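Local coordinates for protein L-asparaginase I (Vibrio cholerae, PDB 2OCD) that probably catalyses, as a homotetramer, the hydrolysis of L-asparagine to L-aspartate and ammonium, at residues Thr50-Asp55 with Ala72-Ala77; Gly84-His89 with Ala130-Ala135. All coordinates share one frame; numbering follows the deposited sequence.

Contact 1: residues Thr50-Asp55 with Ala72-Ala77; sequences TIHEYD and ADDIAA. With ACT (acetate ion), chain F.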
ATOM      1  N   THR B  50       4.147  36.901   7.780  1.00 14.53           N
ATOM      2  CA  THR B  50       5.302  37.467   8.457  1.00 14.40           C
ATOM      3  C   THR B  50       6.094  36.326   9.113  1.00 13.98           C
ATOM      4  O   THR B  50       5.536  35.473   9.825  1.00 12.04           O
ATOM      5  CB  THR B  50       4.849  38.438   9.564  1.00 14.59           C
ATOM      6  OG1 THR B  50       3.930  39.374   9.000  1.00 15.49           O
ATOM      7  CG2 THR B  50       6.026  39.183  10.212  1.00 13.25           C
ATOM      8  N   ILE B  51       7.400  36.340   8.874  1.00 14.39           N
ATOM      9  CA  ILE B  51       8.303  35.387   9.445  1.00 14.78           C
ATOM     10  C   ILE B  51       9.154  36.100  10.482  1.00 15.64           C
ATOM     11  O   ILE B  51       9.654  37.193  10.212  1.00 14.31           O
ATOM     12  CB  ILE B  51       9.169  34.756   8.373  1.00 15.03           C
ATOM     13  CG1 ILE B  51      10.086  33.702   8.969  1.00 15.51           C
ATOM     14  CG2 ILE B  51      10.005  35.801   7.622  1.00 16.08           C
ATOM     15  CD1 ILE B  51      10.674  32.808   7.913  1.00 15.12           C
ATOM     16  N   HIS B  52       9.275  35.460  11.660  1.00 15.98           N
ATOM     17  CA  HIS B  52      10.220  35.817  12.686  1.00 16.58           C
ATOM     18  C   HIS B  52      11.214  34.688  12.845  1.00 17.49           C
ATOM     19  O   HIS B  52      10.845  33.584  13.157  1.00 18.25           O
ATOM     20  CB  HIS B  52       9.504  35.993  14.046  1.00 17.11           C
ATOM     21  CG  HIS B  52      10.434  36.152  15.219  1.00 16.93           C
ATOM     22  ND1 HIS B  52      11.398  37.136  15.284  1.00 16.92           N
ATOM     23  CD2 HIS B  52      10.541  35.453  16.374  1.00 18.54           C
ATOM     24  CE1 HIS B  52      12.053  37.038  16.431  1.00 20.15           C
ATOM     25  NE2 HIS B  52      11.557  36.020  17.112  1.00 17.19           N
ATOM     26  N   GLU B  53      12.489  34.962  12.652  1.00 18.39           N
ATOM     27  CA  GLU B  53      13.516  33.961  12.932  1.00 18.95           C
ATOM     28  C   GLU B  53      13.976  34.075  14.391  1.00 18.24           C
ATOM     29  O   GLU B  53      14.270  35.175  14.885  1.00 18.53           O
ATOM     30  CB  GLU B  53      14.708  34.116  11.985  1.00 19.01           C
ATOM     31  CG  GLU B  53      15.890  33.312  12.434  1.00 20.39           C
ATOM     32  CD  GLU B  53      16.991  33.213  11.399  1.00 21.72           C
ATOM     33  OE1 GLU B  53      16.817  33.662  10.240  1.00 25.37           O
ATOM     34  OE2 GLU B  53      18.047  32.647  11.754  1.00 24.46           O
ATOM     35  N   TYR B  54      14.062  32.938  15.064  1.00 17.53           N
ATOM     36  CA  TYR B  54      14.362  32.925  16.494  1.00 17.58           C
ATOM     37  C   TYR B  54      15.837  33.246  16.637  1.00 18.78           C
ATOM     38  O   TYR B  54      16.630  32.936  15.723  1.00 18.97           O
ATOM     39  CB  TYR B  54      14.015  31.568  17.146  1.00 16.70           C
ATOM     40  CG  TYR B  54      12.585  31.420  17.571  1.00 14.34           C
ATOM     41  CD1 TYR B  54      11.571  32.004  16.860  1.00 14.47           C
ATOM     42  CD2 TYR B  54      12.253  30.685  18.667  1.00 13.50           C
ATOM     43  CE1 TYR B  54      10.265  31.878  17.243  1.00 16.59           C
ATOM     44  CE2 TYR B  54      10.948  30.546  19.077  1.00 13.46           C
ATOM     45  CZ  TYR B  54       9.950  31.142  18.369  1.00 16.04           C
ATOM     46  OH  TYR B  54       8.617  31.033  18.760  1.00 14.96           O
ATOM     47  N   ASP B  55      16.181  33.898  17.751  1.00 19.43           N
ATOM     48  CA  ASP B  55      17.540  34.317  18.039  1.00 20.18           C
ATOM     49  C   ASP B  55      17.751  34.219  19.564  1.00 20.73           C
ATOM     50  O   ASP B  55      17.491  35.162  20.302  1.00 21.48           O
ATOM     51  CB  ASP B  55      17.785  35.749  17.496  1.00 20.39           C
ATOM     52  CG  ASP B  55      19.235  36.216  17.669  1.00 20.38           C
ATOM     53  OD1 ASP B  55      20.097  35.370  18.003  1.00 21.03           O
ATOM     54  OD2 ASP B  55      19.513  37.429  17.469  1.00 21.22           O
ATOM     55  N   ALA B  72       5.419  28.758  22.855  1.00 11.43           N
ATOM     56  CA  ALA B  72       4.078  29.083  23.354  1.00 12.22           C
ATOM     57  C   ALA B  72       3.962  30.583  23.620  1.00 12.83           C
ATOM     58  O   ALA B  72       3.032  31.235  23.204  1.00 12.91           O
ATOM     59  CB  ALA B  72       3.775  28.286  24.621  1.00 12.13           C
ATOM     60  N   ASP B  73       4.930  31.153  24.315  1.00 14.22           N
ATOM     61  CA  ASP B  73       4.850  32.577  24.642  1.00 14.10           C
ATOM     62  C   ASP B  73       4.874  33.457  23.421  1.00 14.37           C
ATOM     63  O   ASP B  73       4.293  34.514  23.427  1.00 14.15           O
ATOM     64  CB  ASP B  73       5.984  32.968  25.552  1.00 13.99           C
ATOM     65  CG  ASP B  73       5.869  32.347  26.920  1.00 15.58           C
ATOM     66  OD1 ASP B  73       4.746  31.935  27.326  1.00 15.28           O
ATOM     67  OD2 ASP B  73       6.932  32.292  27.588  1.00 18.05           O
ATOM     68  N   ASP B  74       5.569  33.012  22.388  1.00 15.22           N
ATOM     69  CA  ASP B  74       5.711  33.773  21.171  1.00 15.73           C
ATOM     70  C   ASP B  74       4.349  33.750  20.478  1.00 16.56           C
ATOM     71  O   ASP B  74       3.749  34.790  20.169  1.00 17.90           O
ATOM     72  CB  ASP B  74       6.810  33.127  20.344  1.00 15.60           C
ATOM     73  CG  ASP B  74       6.982  33.760  19.009  1.00 16.85           C
ATOM     74  OD1 ASP B  74       7.416  33.119  18.018  1.00 17.71           O
ATOM     75  OD2 ASP B  74       6.659  34.922  18.932  1.00 21.04           O
ATOM     76  N   ILE B  75       3.802  32.562  20.313  1.00 16.70           N
ATOM     77  CA  ILE B  75       2.443  32.451  19.794  1.00 16.61           C
ATOM     78  C   ILE B  75       1.411  33.375  20.514  1.00 16.54           C
ATOM     79  O   ILE B  75       0.681  34.161  19.834  1.00 16.65           O
ATOM     80  CB  ILE B  75       1.986  30.963  19.779  1.00 16.95           C
ATOM     81  CG1 ILE B  75       2.862  30.197  18.803  1.00 16.53           C
ATOM     82  CG2 ILE B  75       0.491  30.827  19.334  1.00 16.92           C
ATOM     83  CD1 ILE B  75       2.808  30.804  17.427  1.00 15.67           C
ATOM     84  N   ALA B  76       1.354  33.269  21.846  1.00 15.72           N
ATOM     85  CA  ALA B  76       0.461  34.082  22.693  1.00 15.90           C
ATOM     86  C   ALA B  76       0.580  35.574  22.382  1.00 16.05           C
ATOM     87  O   ALA B  76      -0.429  36.280  22.234  1.00 15.44           O
ATOM     88  CB  ALA B  76       0.783  33.869  24.178  1.00 15.31           C
ATOM     89  N   ALA B  77       1.826  36.040  22.286  1.00 15.64           N
ATOM     90  CA  ALA B  77       2.089  37.430  22.031  1.00 15.40           C
ATOM     91  C   ALA B  77       1.534  37.774  20.672  1.00 15.98           C
ATOM     92  O   ALA B  77       1.100  38.893  20.472  1.00 16.95           O
ATOM     93  CB  ALA B  77       3.544  37.712  22.075  1.00 13.89           C
TER
HETATM   94  C   ACT F 602      11.552  34.897  20.132  1.00 54.67           C
HETATM   95  O   ACT F 602      12.711  35.076  19.655  1.00 54.95           O
HETATM   96  OXT ACT F 602      11.392  33.807  20.722  1.00 54.53           O
HETATM   97  CH3 ACT F 602      10.432  35.904  20.030  1.00 54.31           C
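Tyr54, on strand 48-58, outermost in the main sheet within this chain, gives its phenol hydrogen to Asp74 on helix 65-78, the helix of the beta-alpha-beta crossover that carries the chain from strand 48-58 to strand 84-88. Along the helix, Ala72 turns its methyl away from the strand, on the side where helix 94-104 packs, and Asp74 makes the contact: its CG stands anti to the backbone N (chi1 176°), which carries the carboxylate out from the helix toward the tyrosine. Tyr54 OH reaches Asp74 OD1 at a short 2.5 Å, arriving on the anti side and close to the carboxylate plane. The ring and carboxylate planes are turned 64° apart, and Asp74 OD1 sits at the ring edge, 3.2 Å from Tyr54 CE1. The other oxygen, OD2, has a weak hydrogen bond with Tyr7 OH on the neighbouring strand. Two residues before Tyr54, His52 brings its ring edge within 4.2 Å of Asp74, CD2 to OD1. An acetate, probably from the crystallisation liquor, lies at the edge of the His52 ring and over a face of Tyr54: its OXT is 3.6 Å above the Tyr54 ring, over the centre, and His52 NE2 donates to its O at 2.9 Å, almost straight at 172°.

Contact 2: residues Gly84-His89 with Ala130-Ala135; sequences GFVILH and ANLLNA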
ATOM      1  N   GLY B  84      -3.575  32.692  11.782  1.00 15.73           N
ATOM      2  CA  GLY B  84      -3.040  31.350  11.949  1.00 14.99           C
ATOM      3  C   GLY B  84      -1.523  31.365  12.161  1.00 14.60           C
ATOM      4  O   GLY B  84      -0.887  32.430  12.176  1.00 14.38           O
ATOM      5  N   PHE B  85      -0.931  30.194  12.364  1.00 14.19           N
ATOM      6  CA  PHE B  85       0.477  30.121  12.747  1.00 14.24           C
ATOM      7  C   PHE B  85       1.102  28.882  12.227  1.00 13.22           C
ATOM      8  O   PHE B  85       0.500  27.828  12.352  1.00 14.01           O
ATOM      9  CB  PHE B  85       0.567  30.124  14.258  1.00 14.78           C
ATOM     10  CG  PHE B  85      -0.165  31.275  14.874  1.00 16.41           C
ATOM     11  CD1 PHE B  85       0.471  32.480  15.060  1.00 14.84           C
ATOM     12  CD2 PHE B  85      -1.514  31.164  15.194  1.00 16.51           C
ATOM     13  CE1 PHE B  85      -0.187  33.515  15.569  1.00 16.32           C
ATOM     14  CE2 PHE B  85      -2.179  32.211  15.686  1.00 15.10           C
ATOM     15  CZ  PHE B  85      -1.517  33.400  15.878  1.00 15.59           C
ATOM     16  N   VAL B  86       2.299  29.015  11.653  1.00 12.50           N
ATOM     17  CA  VAL B  86       3.141  27.898  11.227  1.00 11.54           C
ATOM     18  C   VAL B  86       4.459  27.937  11.953  1.00 12.15           C
ATOM     19  O   VAL B  86       5.167  28.921  11.893  1.00 11.96           O
ATOM     20  CB  VAL B  86       3.478  27.953   9.716  1.00 11.42           C
ATOM     21  CG1 VAL B  86       4.449  26.794   9.310  1.00 10.44           C
ATOM     22  CG2 VAL B  86       2.200  27.884   8.890  1.00  9.68           C
ATOM     23  N   ILE B  87       4.809  26.841  12.612  1.00 12.47           N
ATOM     24  CA  ILE B  87       6.035  26.776  13.375  1.00 11.97           C
ATOM     25  C   ILE B  87       6.979  25.876  12.590  1.00 12.50           C
ATOM     26  O   ILE B  87       6.750  24.658  12.479  1.00 12.23           O
ATOM     27  CB  ILE B  87       5.768  26.211  14.789  1.00 11.81           C
ATOM     28  CG1 ILE B  87       4.963  27.203  15.630  1.00 12.20           C
ATOM     29  CG2 ILE B  87       7.060  25.882  15.534  1.00 12.41           C
ATOM     30  CD1 ILE B  87       4.112  26.534  16.767  1.00  9.89           C
ATOM     31  N   LEU B  88       8.032  26.483  12.040  1.00 12.47           N
ATOM     32  CA  LEU B  88       9.162  25.729  11.438  1.00 12.49           C
ATOM     33  C   LEU B  88      10.116  25.271  12.500  1.00 11.22           C
ATOM     34  O   LEU B  88      10.472  26.012  13.364  1.00 11.82           O
ATOM     35  CB  LEU B  88       9.930  26.544  10.389  1.00 12.73           C
ATOM     36  CG  LEU B  88       9.068  27.021   9.223  1.00 13.14           C
ATOM     37  CD1 LEU B  88       9.957  27.806   8.207  1.00 10.71           C
ATOM     38  CD2 LEU B  88       8.259  25.768   8.590  1.00 10.74           C
ATOM     39  N   HIS B  89      10.528  24.028  12.394  1.00 11.36           N
ATOM     40  CA  HIS B  89      11.097  23.248  13.500  1.00 11.09           C
ATOM     41  C   HIS B  89      11.938  22.118  12.898  1.00 10.57           C
ATOM     42  O   HIS B  89      11.650  21.648  11.833  1.00  9.75           O
ATOM     43  CB  HIS B  89       9.938  22.670  14.307  1.00 11.32           C
ATOM     44  CG  HIS B  89      10.325  22.117  15.641  1.00 12.46           C
ATOM     45  ND1 HIS B  89      11.150  21.021  15.792  1.00 12.76           N
ATOM     46  CD2 HIS B  89       9.960  22.489  16.892  1.00 12.65           C
ATOM     47  CE1 HIS B  89      11.278  20.748  17.077  1.00 10.60           C
ATOM     48  NE2 HIS B  89      10.559  21.619  17.761  1.00 12.64           N
ATOM     49  N   ALA B 130       7.059  22.427  -0.686  1.00 20.98           N
ATOM     50  CA  ALA B 130       5.687  21.921  -0.624  1.00 20.23           C
ATOM     51  C   ALA B 130       5.153  21.923   0.818  1.00 19.39           C
ATOM     52  O   ALA B 130       3.997  22.228   1.029  1.00 20.17           O
ATOM     53  CB  ALA B 130       5.602  20.546  -1.232  1.00 19.55           C
ATOM     54  N   ASN B 131       5.983  21.587   1.797  1.00 18.56           N
ATOM     55  CA  ASN B 131       5.542  21.531   3.178  1.00 18.59           C
ATOM     56  C   ASN B 131       5.186  22.925   3.715  1.00 18.30           C
ATOM     57  O   ASN B 131       4.199  23.083   4.401  1.00 18.82           O
ATOM     58  CB  ASN B 131       6.627  20.926   4.080  1.00 19.06           C
ATOM     59  CG  ASN B 131       6.692  19.391   4.042  1.00 18.30           C
ATOM     60  OD1 ASN B 131       7.676  18.816   4.496  1.00 19.94           O
ATOM     61  ND2 ASN B 131       5.654  18.741   3.563  1.00 16.04           N
ATOM     62  N   LEU B 132       5.969  23.939   3.402  1.00 17.78           N
ATOM     63  CA  LEU B 132       5.618  25.284   3.834  1.00 18.44           C
ATOM     64  C   LEU B 132       4.476  25.884   3.002  1.00 19.17           C
ATOM     65  O   LEU B 132       3.586  26.584   3.531  1.00 20.11           O
ATOM     66  CB  LEU B 132       6.827  26.223   3.777  1.00 18.33           C
ATOM     67  CG  LEU B 132       6.614  27.622   4.358  1.00 17.71           C
ATOM     68  CD1 LEU B 132       6.002  27.645   5.760  1.00 14.86           C
ATOM     69  CD2 LEU B 132       7.917  28.402   4.315  1.00 17.20           C
ATOM     70  N   LEU B 133       4.514  25.623   1.705  1.00 18.62           N
ATOM     71  CA  LEU B 133       3.489  26.094   0.811  1.00 18.38           C
ATOM     72  C   LEU B 133       2.123  25.623   1.276  1.00 17.51           C
ATOM     73  O   LEU B 133       1.217  26.403   1.481  1.00 17.10           O
ATOM     74  CB  LEU B 133       3.793  25.628  -0.608  1.00 18.95           C
ATOM     75  CG  LEU B 133       3.484  26.679  -1.645  1.00 21.40           C
ATOM     76  CD1 LEU B 133       4.349  26.468  -2.907  1.00 22.09           C
ATOM     77  CD2 LEU B 133       1.961  26.564  -1.911  1.00 24.91           C
ATOM     78  N   ASN B 134       1.960  24.332   1.460  1.00 16.85           N
ATOM     79  CA  ASN B 134       0.644  23.831   1.842  1.00 15.60           C
ATOM     80  C   ASN B 134       0.256  24.093   3.305  1.00 14.55           C
ATOM     81  O   ASN B 134      -0.947  24.174   3.612  1.00 13.29           O
ATOM     82  CB  ASN B 134       0.554  22.330   1.562  1.00 16.94           C
ATOM     83  CG  ASN B 134       0.465  21.990   0.077  1.00 18.29           C
ATOM     84  OD1 ASN B 134       0.258  22.871  -0.772  1.00 20.42           O
ATOM     85  ND2 ASN B 134       0.634  20.687  -0.242  1.00 19.45           N
ATOM     86  N   ALA B 135       1.249  24.172   4.203  1.00 13.32           N
ATOM     87  CA  ALA B 135       0.985  24.502   5.596  1.00 13.23           C
ATOM     88  C   ALA B 135       0.354  25.853   5.595  1.00 13.28           C
ATOM     89  O   ALA B 135      -0.674  26.076   6.259  1.00 12.44           O
ATOM     90  CB  ALA B 135       2.261  24.549   6.442  1.00 13.45           C
TER
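Leu132 and Val86 supply most of the buried surface where helix 127-141 lies on the interior strand 84-88 of the alpha/beta sheet of the N-terminal domain. The helix belongs to the crossover from strand 112-115 to strand 147-151; the axis of 130-135 runs at 165° to that of 84-88, nearly antiparallel, with a closest approach of 9.9 Å. Val86 points toward the helix and divides its two methyls between successive turns. With CG1 anti to the backbone N (chi1 177°), that branch meets Leu132 CD1 at 4.0 Å, while CG2 is 4.1 Å from Ala135 CB. Leu132 leaves the helix along its flank, and its CD1 reaches in and is shared: besides Val86 it touches Leu88 CD2, at 4.1 Å. The two leucine side chains cross at about a right angle there, whereas Val86 meets Leu132 at a slant. Leu88 thus closes the cluster at the C-terminal end of the strand, and Ala135, whose side chain is a single methyl, sits where the backbones are closest, its CA 6.9 Å from that of Val86. Thr115 of strand 112-115 lies against both Val86 and Leu88, and Phe41 from a loop packs on Leu132. Leu88 O is hydrogen-bonded to Thr11 OG1, and the side chain of Leu88 lies about 10 Å from that of Thr14, the predicted nucleophile. With only methyl groups meeting, at ordinary van der Waals separations, the helix is held on the sheet here by shape and exclusion of water, without directional bonds.

In the fold
Both contacts dock a crossover helix on the same mixed sheet, but on opposite faces: in strand 84-88, Val86 faces helix 127-141 while Phe85 turns to the other side, where its CD1 touches Ile75 CD1 of helix 65-78 at 3.7 Å. This strand therefore lies between the two helices in a three-layer alpha-beta-alpha sandwich, and the contact centres are about 14 Å apart. Contact 1 lies at the outermost strand of this chain's sheet, partly buried, and relies on a phenol-carboxylate hydrogen bond beside a histidine and a bound acetate. Contact 2, on an interior strand, is wholly buried and purely aliphatic. Of the two, the marginal one is polar and directional, the interior one methyl against methyl.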